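Local coordinates for protein glyoxalase-related enzyme (Fulvimarina pelagi, PDB 3BQX) that is of unknown function but, as a glyoxalase-related member of the VOC superfamily, may bind or transform a small molecule, perhaps with a metal ion, at residues A[29-34]-A[39-44]; A[110-115]-A[120-125]. All coordinates share one frame; numbering follows the deposited sequence.

Contact 1 of 2, residues A[29-34]-A[39-44]; sequences WAPVFR and IFYQMN
Val-32 and Phe-33 share one acceptor: Val-32 N gives a firm bond to Phe-40 O (2.8 Å), while Phe-33 N reaches the same oxygen only weakly (3.4 Å). Phe-40 N answers with a nearly straight bond to Phe-33 O (2.9 Å). Two residues beyond Phe-40 the chains have moved apart, and a water bridges them, donating to Ala-30 O and accepting from Gln-42 N.

Apolar contacts flank this backbone. CB of Phe-33 meets CD2 at the edge of the Phe-40 ring (3.6 Å), and the two rings lie side by side, their planes oblique at 43°. Pro-31 CG packs on Tyr-41 CE1 and its CB on Ile-39 CG2, while the extended chain of Arg-34 runs alongside Ile-39, whose CD1 lies over one guanidinium face.

Selenomethionine Met-43, bent at chi2 and chi3 (-64° and -75°), folds its CE methyl over the six-membered ring of Trp-29, 3.8 Å from the centroid, a CH-pi contact, with SE behind it completing a Met-aromatic contact. The amide of Gln-42 is held chiefly by the second subunit, where Phe-139 N donates to OE1.

Two residues opposite Phe-40 make this a classic beta bulge, set in the edge hairpin of a VOC-type beta-alpha-beta-beta-beta module.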
loop_
_atom_site.group_PDB
_atom_site.type_symbol
_atom_site.label_atom_id
_atom_site.label_comp_id
_atom_site.label_asym_id
_atom_site.label_seq_id
_atom_site.Cartn_x
_atom_site.Cartn_y
_atom_site.Cartn_z
ATOM N N TRP A 29 -13.716 10.002 1.139
ATOM C CA TRP A 29 -12.984 9.826 2.389
ATOM C C TRP A 29 -12.657 11.156 3.053
ATOM O O TRP A 29 -12.501 12.180 2.389
ATOM C CB TRP A 29 -11.696 9.041 2.133
ATOM C CG TRP A 29 -11.939 7.703 1.509
ATOM C CD1 TRP A 29 -13.123 7.024 1.462
ATOM C CD2 TRP A 29 -10.970 6.856 0.872
ATOM N NE1 TRP A 29 -12.955 5.810 0.841
ATOM C CE2 TRP A 29 -11.643 5.682 0.467
ATOM C CE3 TRP A 29 -9.598 6.976 0.604
ATOM C CZ2 TRP A 29 -10.997 4.637 -0.194
ATOM C CZ3 TRP A 29 -8.952 5.928 -0.056
ATOM C CH2 TRP A 29 -9.654 4.778 -0.447
ATOM N N ALA A 30 -12.563 11.136 4.376
ATOM C CA ALA A 30 -12.257 12.341 5.125
ATOM C C ALA A 30 -10.958 12.141 5.891
ATOM O O ALA A 30 -10.708 11.072 6.442
ATOM C CB ALA A 30 -13.395 12.670 6.082
ATOM N N PRO A 31 -10.107 13.169 5.915
ATOM C CA PRO A 31 -8.835 13.053 6.629
ATOM C C PRO A 31 -9.002 13.047 8.141
ATOM O O PRO A 31 -9.978 13.588 8.669
ATOM C CB PRO A 31 -8.063 14.290 6.166
ATOM C CG PRO A 31 -8.660 14.605 4.824
ATOM C CD PRO A 31 -10.127 14.376 5.070
ATOM N N VAL A 32 -8.052 12.421 8.830
ATOM C CA VAL A 32 -8.034 12.407 10.287
ATOM C C VAL A 32 -6.956 13.430 10.690
ATOM O O VAL A 32 -6.969 13.967 11.798
ATOM C CB VAL A 32 -7.696 10.997 10.853
ATOM C CG1 VAL A 32 -6.314 10.557 10.404
ATOM C CG2 VAL A 32 -7.776 11.008 12.364
ATOM N N PHE A 33 -6.034 13.702 9.768
ATOM C CA PHE A 33 -4.970 14.674 9.987
ATOM C C PHE A 33 -4.584 15.364 8.686
ATOM O O PHE A 33 -4.584 14.751 7.618
ATOM C CB PHE A 33 -3.709 14.012 10.559
ATOM C CG PHE A 33 -2.573 14.980 10.783
ATOM C CD1 PHE A 33 -2.439 15.649 11.999
ATOM C CD2 PHE A 33 -1.671 15.269 9.760
ATOM C CE1 PHE A 33 -1.424 16.594 12.190
ATOM C CE2 PHE A 33 -0.655 16.211 9.939
ATOM C CZ PHE A 33 -0.531 16.877 11.159
ATOM N N ARG A 34 -4.256 16.647 8.780
ATOM C CA ARG A 34 -3.822 17.392 7.618
ATOM C C ARG A 34 -3.027 18.630 7.970
ATOM O O ARG A 34 -3.367 19.351 8.902
ATOM C CB ARG A 34 -5.011 17.816 6.756
ATOM C CG ARG A 34 -4.608 18.780 5.650
ATOM C CD ARG A 34 -5.741 19.085 4.694
ATOM N NE ARG A 34 -5.284 19.978 3.633
ATOM C CZ ARG A 34 -6.011 20.319 2.575
ATOM N NH1 ARG A 34 -7.238 19.840 2.430
ATOM N NH2 ARG A 34 -5.508 21.138 1.660
ATOM N N ILE A 39 -1.324 14.435 4.496
ATOM C CA ILE A 39 -2.700 14.142 4.863
ATOM C C ILE A 39 -2.773 12.672 5.256
ATOM O O ILE A 39 -2.197 11.817 4.579
ATOM C CB ILE A 39 -3.686 14.387 3.699
ATOM C CG1 ILE A 39 -3.684 15.871 3.325
ATOM C CG2 ILE A 39 -5.086 13.935 4.100
ATOM C CD1 ILE A 39 -4.557 16.211 2.134
ATOM N N PHE A 40 -3.449 12.389 6.366
ATOM C CA PHE A 40 -3.629 11.018 6.833
ATOM C C PHE A 40 -5.109 10.667 6.822
ATOM O O PHE A 40 -5.948 11.475 7.239
ATOM C CB PHE A 40 -3.155 10.823 8.282
ATOM C CG PHE A 40 -1.666 10.920 8.480
ATOM C CD1 PHE A 40 -0.783 10.249 7.650
ATOM C CD2 PHE A 40 -1.152 11.644 9.549
ATOM C CE1 PHE A 40 0.596 10.296 7.882
ATOM C CE2 PHE A 40 0.223 11.695 9.787
ATOM C CZ PHE A 40 1.094 11.017 8.951
ATOM N N TYR A 41 -5.425 9.466 6.348
ATOM C CA TYR A 41 -6.796 8.967 6.335
ATOM C C TYR A 41 -6.784 7.672 7.145
ATOM O O TYR A 41 -5.919 6.820 6.936
ATOM C CB TYR A 41 -7.260 8.633 4.911
ATOM C CG TYR A 41 -7.239 9.781 3.923
ATOM C CD1 TYR A 41 -8.354 10.603 3.749
ATOM C CD2 TYR A 41 -6.106 10.040 3.160
ATOM C CE1 TYR A 41 -8.335 11.655 2.832
ATOM C CE2 TYR A 41 -6.075 11.086 2.247
ATOM C CZ TYR A 41 -7.193 11.889 2.088
ATOM O OH TYR A 41 -7.144 12.935 1.199
ATOM N N GLN A 42 -7.718 7.515 8.080
ATOM C CA GLN A 42 -7.778 6.285 8.858
ATOM C C GLN A 42 -8.480 5.221 8.025
ATOM O O GLN A 42 -9.632 5.402 7.619
ATOM C CB GLN A 42 -8.542 6.493 10.167
ATOM C CG GLN A 42 -8.610 5.220 11.016
ATOM C CD GLN A 42 -7.242 4.756 11.485
ATOM O OE1 GLN A 42 -6.552 5.473 12.200
ATOM N NE2 GLN A 42 -6.840 3.556 11.071
HETATM N N MSE A 43 -7.791 4.114 7.774
HETATM C CA MSE A 43 -8.347 3.038 6.968
HETATM C C MSE A 43 -8.699 1.800 7.793
HETATM O O MSE A 43 -8.757 1.853 9.027
HETATM C CB MSE A 43 -7.361 2.673 5.855
HETATM C CG MSE A 43 -6.844 3.911 5.082
HETATM SE SE MSE A 43 -8.148 4.957 4.082
HETATM C CE MSE A 43 -8.368 3.717 2.642
ATOM N N ASN A 44 -8.919 0.683 7.105
ATOM C CA ASN A 44 -9.296 -0.586 7.727
ATOM C C ASN A 44 -8.119 -1.350 8.325
ATOM O O ASN A 44 -7.723 -2.402 7.825
ATOM C CB ASN A 44 -10.022 -1.467 6.698
ATOM C CG ASN A 44 -9.244 -1.608 5.393
ATOM O OD1 ASN A 44 -8.821 -0.615 4.810
ATOM N ND2 ASN A 44 -9.066 -2.839 4.935
HETATM O O HOH W 1 -9.958 9.233 8.237
#

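Contact 2 of 2, residues A[110-115]-A[120-125]; sequences RGYVAD and IWEIAF
Gly-111 and Ile-123 exchange two backbone bonds, Gly-111 N to Ile-123 O (3.0 Å) and Ile-123 N to Gly-111 O (2.9 Å), forming a hydrogen-bonded antiparallel pair. Val-113 and Trp-121 form the next. Here Val-113 N lies in the carbonyl plane of Trp-121 O, whereas Trp-121 N approaches Val-113 O from above its carbonyl plane, with a bent N-H...O angle of 143°. Trp-121 O also receives a CA-H...O contact from Tyr-112 CA (3.3 Å).

These strands are the central pair of a four-stranded mixed sheet, the second beta-alpha-beta-beta-beta module of the VOC fold; strands 71-76 and 96-102 flank them.

On the face carrying Arg-110, Tyr-112 and Glu-122, the Glu-122 side chain stretches across the Tyr-112 ring, CB 3.4 Å from CE1 and CG over one face; carboxylate and ring planes differ by just 18°. Tyr-112 OH is bonded to Asp-59 of the second subunit and to a water in its ring plane (2.9 Å), which donates only weakly to Glu-122 OE1. Glu-122 OE2 rests against Arg-110 CG (3.3 Å), with NE beyond salt-bridge range. Bent at chi2 (86°), Arg-110 instead forms salt bridges to Asp-102 and to Asp-59 of the second subunit. On the other face Trp-121 NE1 bonds to Tyr-23 OH. The same hydroxyl binds OD2 of Asp-115, in the loop just past the strand, whose OD1 accepts from the backbone N of both Asp-117 and His-119.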
loop_
_atom_site.group_PDB
_atom_site.type_symbol
_atom_site.label_atom_id
_atom_site.label_comp_id
_atom_site.label_asym_id
_atom_site.label_seq_id
_atom_site.Cartn_x
_atom_site.Cartn_y
_atom_site.Cartn_z
ATOM N N ARG A 110 -13.883 -5.743 -12.381
ATOM C CA ARG A 110 -12.912 -4.770 -11.898
ATOM C C ARG A 110 -12.387 -3.847 -12.984
ATOM O O ARG A 110 -12.286 -4.226 -14.156
ATOM C CB ARG A 110 -11.736 -5.481 -11.209
ATOM C CG ARG A 110 -10.859 -6.339 -12.122
ATOM C CD ARG A 110 -9.759 -5.530 -12.804
ATOM N NE ARG A 110 -9.017 -6.346 -13.764
ATOM C CZ ARG A 110 -9.495 -6.725 -14.946
ATOM N NH1 ARG A 110 -10.715 -6.358 -15.321
ATOM N NH2 ARG A 110 -8.761 -7.487 -15.746
ATOM N N GLY A 111 -12.067 -2.623 -12.577
ATOM C CA GLY A 111 -11.523 -1.626 -13.477
ATOM C C GLY A 111 -10.378 -0.910 -12.784
ATOM O O GLY A 111 -10.111 -1.168 -11.608
ATOM N N TYR A 112 -9.698 -0.017 -13.492
ATOM C CA TYR A 112 -8.576 0.717 -12.915
ATOM C C TYR A 112 -8.664 2.216 -13.167
ATOM O O TYR A 112 -9.036 2.656 -14.260
ATOM C CB TYR A 112 -7.250 0.203 -13.483
ATOM C CG TYR A 112 -6.810 -1.153 -12.975
ATOM C CD1 TYR A 112 -6.109 -1.277 -11.772
ATOM C CD2 TYR A 112 -7.044 -2.313 -13.723
ATOM C CE1 TYR A 112 -5.644 -2.514 -11.335
ATOM C CE2 TYR A 112 -6.585 -3.553 -13.289
ATOM C CZ TYR A 112 -5.882 -3.645 -12.097
ATOM O OH TYR A 112 -5.380 -4.858 -11.681
ATOM N N VAL A 113 -8.318 2.998 -12.147
ATOM C CA VAL A 113 -8.311 4.452 -12.231
ATOM C C VAL A 113 -7.126 4.930 -11.413
ATOM O O VAL A 113 -6.942 4.491 -10.276
ATOM C CB VAL A 113 -9.603 5.070 -11.639
ATOM C CG1 VAL A 113 -9.510 6.589 -11.662
ATOM C CG2 VAL A 113 -10.819 4.602 -12.424
ATOM N N ALA A 114 -6.317 5.814 -11.977
ATOM C CA ALA A 114 -5.166 6.317 -11.247
ATOM C C ALA A 114 -5.481 7.655 -10.603
ATOM O O ALA A 114 -6.281 8.436 -11.129
ATOM C CB ALA A 114 -3.978 6.458 -12.174
ATOM N N ASP A 115 -4.870 7.922 -9.451
ATOM C CA ASP A 115 -5.106 9.193 -8.793
ATOM C C ASP A 115 -4.335 10.280 -9.551
ATOM O O ASP A 115 -3.621 9.978 -10.507
ATOM C CB ASP A 115 -4.767 9.101 -7.279
ATOM C CG ASP A 115 -3.281 9.182 -6.955
ATOM O OD1 ASP A 115 -2.419 9.331 -7.841
ATOM O OD2 ASP A 115 -2.982 9.098 -5.741
ATOM N N ILE A 120 -2.002 3.902 -9.121
ATOM C CA ILE A 120 -3.071 3.054 -9.620
ATOM C C ILE A 120 -4.015 2.444 -8.594
ATOM O O ILE A 120 -3.587 1.822 -7.615
ATOM C CB ILE A 120 -2.482 1.899 -10.460
ATOM C CG1 ILE A 120 -1.656 2.475 -11.616
ATOM C CG2 ILE A 120 -3.594 1.007 -10.974
ATOM C CD1 ILE A 120 -0.892 1.425 -12.405
ATOM N N TRP A 121 -5.309 2.626 -8.832
ATOM C CA TRP A 121 -6.329 2.059 -7.972
ATOM C C TRP A 121 -7.178 1.079 -8.753
ATOM O O TRP A 121 -7.601 1.364 -9.878
ATOM C CB TRP A 121 -7.262 3.139 -7.414
ATOM C CG TRP A 121 -6.710 3.875 -6.256
ATOM C CD1 TRP A 121 -5.949 5.003 -6.289
ATOM C CD2 TRP A 121 -6.834 3.509 -4.878
ATOM N NE1 TRP A 121 -5.583 5.368 -5.011
ATOM C CE2 TRP A 121 -6.117 4.467 -4.129
ATOM C CE3 TRP A 121 -7.484 2.465 -4.202
ATOM C CZ2 TRP A 121 -6.027 4.413 -2.735
ATOM C CZ3 TRP A 121 -7.389 2.414 -2.807
ATOM C CH2 TRP A 121 -6.669 3.382 -2.097
ATOM N N GLU A 122 -7.415 -0.089 -8.174
ATOM C CA GLU A 122 -8.288 -1.065 -8.793
ATOM C C GLU A 122 -9.600 -0.974 -8.027
ATOM O O GLU A 122 -9.596 -0.970 -6.797
ATOM C CB GLU A 122 -7.741 -2.489 -8.656
ATOM C CG GLU A 122 -8.755 -3.550 -9.104
ATOM C CD GLU A 122 -8.243 -4.961 -8.941
ATOM O OE1 GLU A 122 -7.314 -5.162 -8.133
ATOM O OE2 GLU A 122 -8.785 -5.874 -9.606
ATOM N N ILE A 123 -10.714 -0.850 -8.743
ATOM C CA ILE A 123 -12.019 -0.829 -8.101
ATOM C C ILE A 123 -12.567 -2.184 -8.499
ATOM O O ILE A 123 -12.757 -2.463 -9.683
ATOM C CB ILE A 123 -12.918 0.300 -8.631
ATOM C CG1 ILE A 123 -12.219 1.652 -8.436
ATOM C CG2 ILE A 123 -14.251 0.279 -7.904
ATOM C CD1 ILE A 123 -11.785 1.939 -7.007
ATOM N N ALA A 124 -12.814 -3.034 -7.514
ATOM C CA ALA A 124 -13.249 -4.383 -7.815
ATOM C C ALA A 124 -14.366 -4.956 -6.977
ATOM O O ALA A 124 -14.569 -4.577 -5.825
ATOM C CB ALA A 124 -12.042 -5.321 -7.724
ATOM N N PHE A 125 -15.087 -5.885 -7.594
ATOM C CA PHE A 125 -16.142 -6.628 -6.932
ATOM C C PHE A 125 -15.640 -8.069 -6.969
ATOM O O PHE A 125 -15.537 -8.662 -8.040
ATOM C CB PHE A 125 -17.471 -6.530 -7.685
ATOM C CG PHE A 125 -18.512 -7.495 -7.187
ATOM C CD1 PHE A 125 -18.958 -7.441 -5.870
ATOM C CD2 PHE A 125 -19.020 -8.483 -8.025
ATOM C CE1 PHE A 125 -19.893 -8.360 -5.391
ATOM C CE2 PHE A 125 -19.954 -9.407 -7.557
ATOM C CZ PHE A 125 -20.392 -9.346 -6.240
HETATM O O HOH W 2 -4.017 -5.343 -9.138
#

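Contact 1 precedes contact 2 along the chain, and their centres lie about 20 Å apart on opposite sides of the chain's centre. Each is a beta hairpin in its own four-stranded mixed sheet, and both sheets have the strand order 1-4-3-2, consistent with the paired modules of the VOC superfamily. The hairpins differ in place: contact 1 includes the outermost strand 33-34, whereas contact 2 joins the two inner strands. The two contacts touch where Trp-29 CH2 packs on Trp-121 CH2 at 3.7 Å, beside Phe-27, whose ring stacks on Trp-29 and meets Trp-121 edge-to-face. Both contacts also reach the second subunit, tying each half of the chain into the dimer.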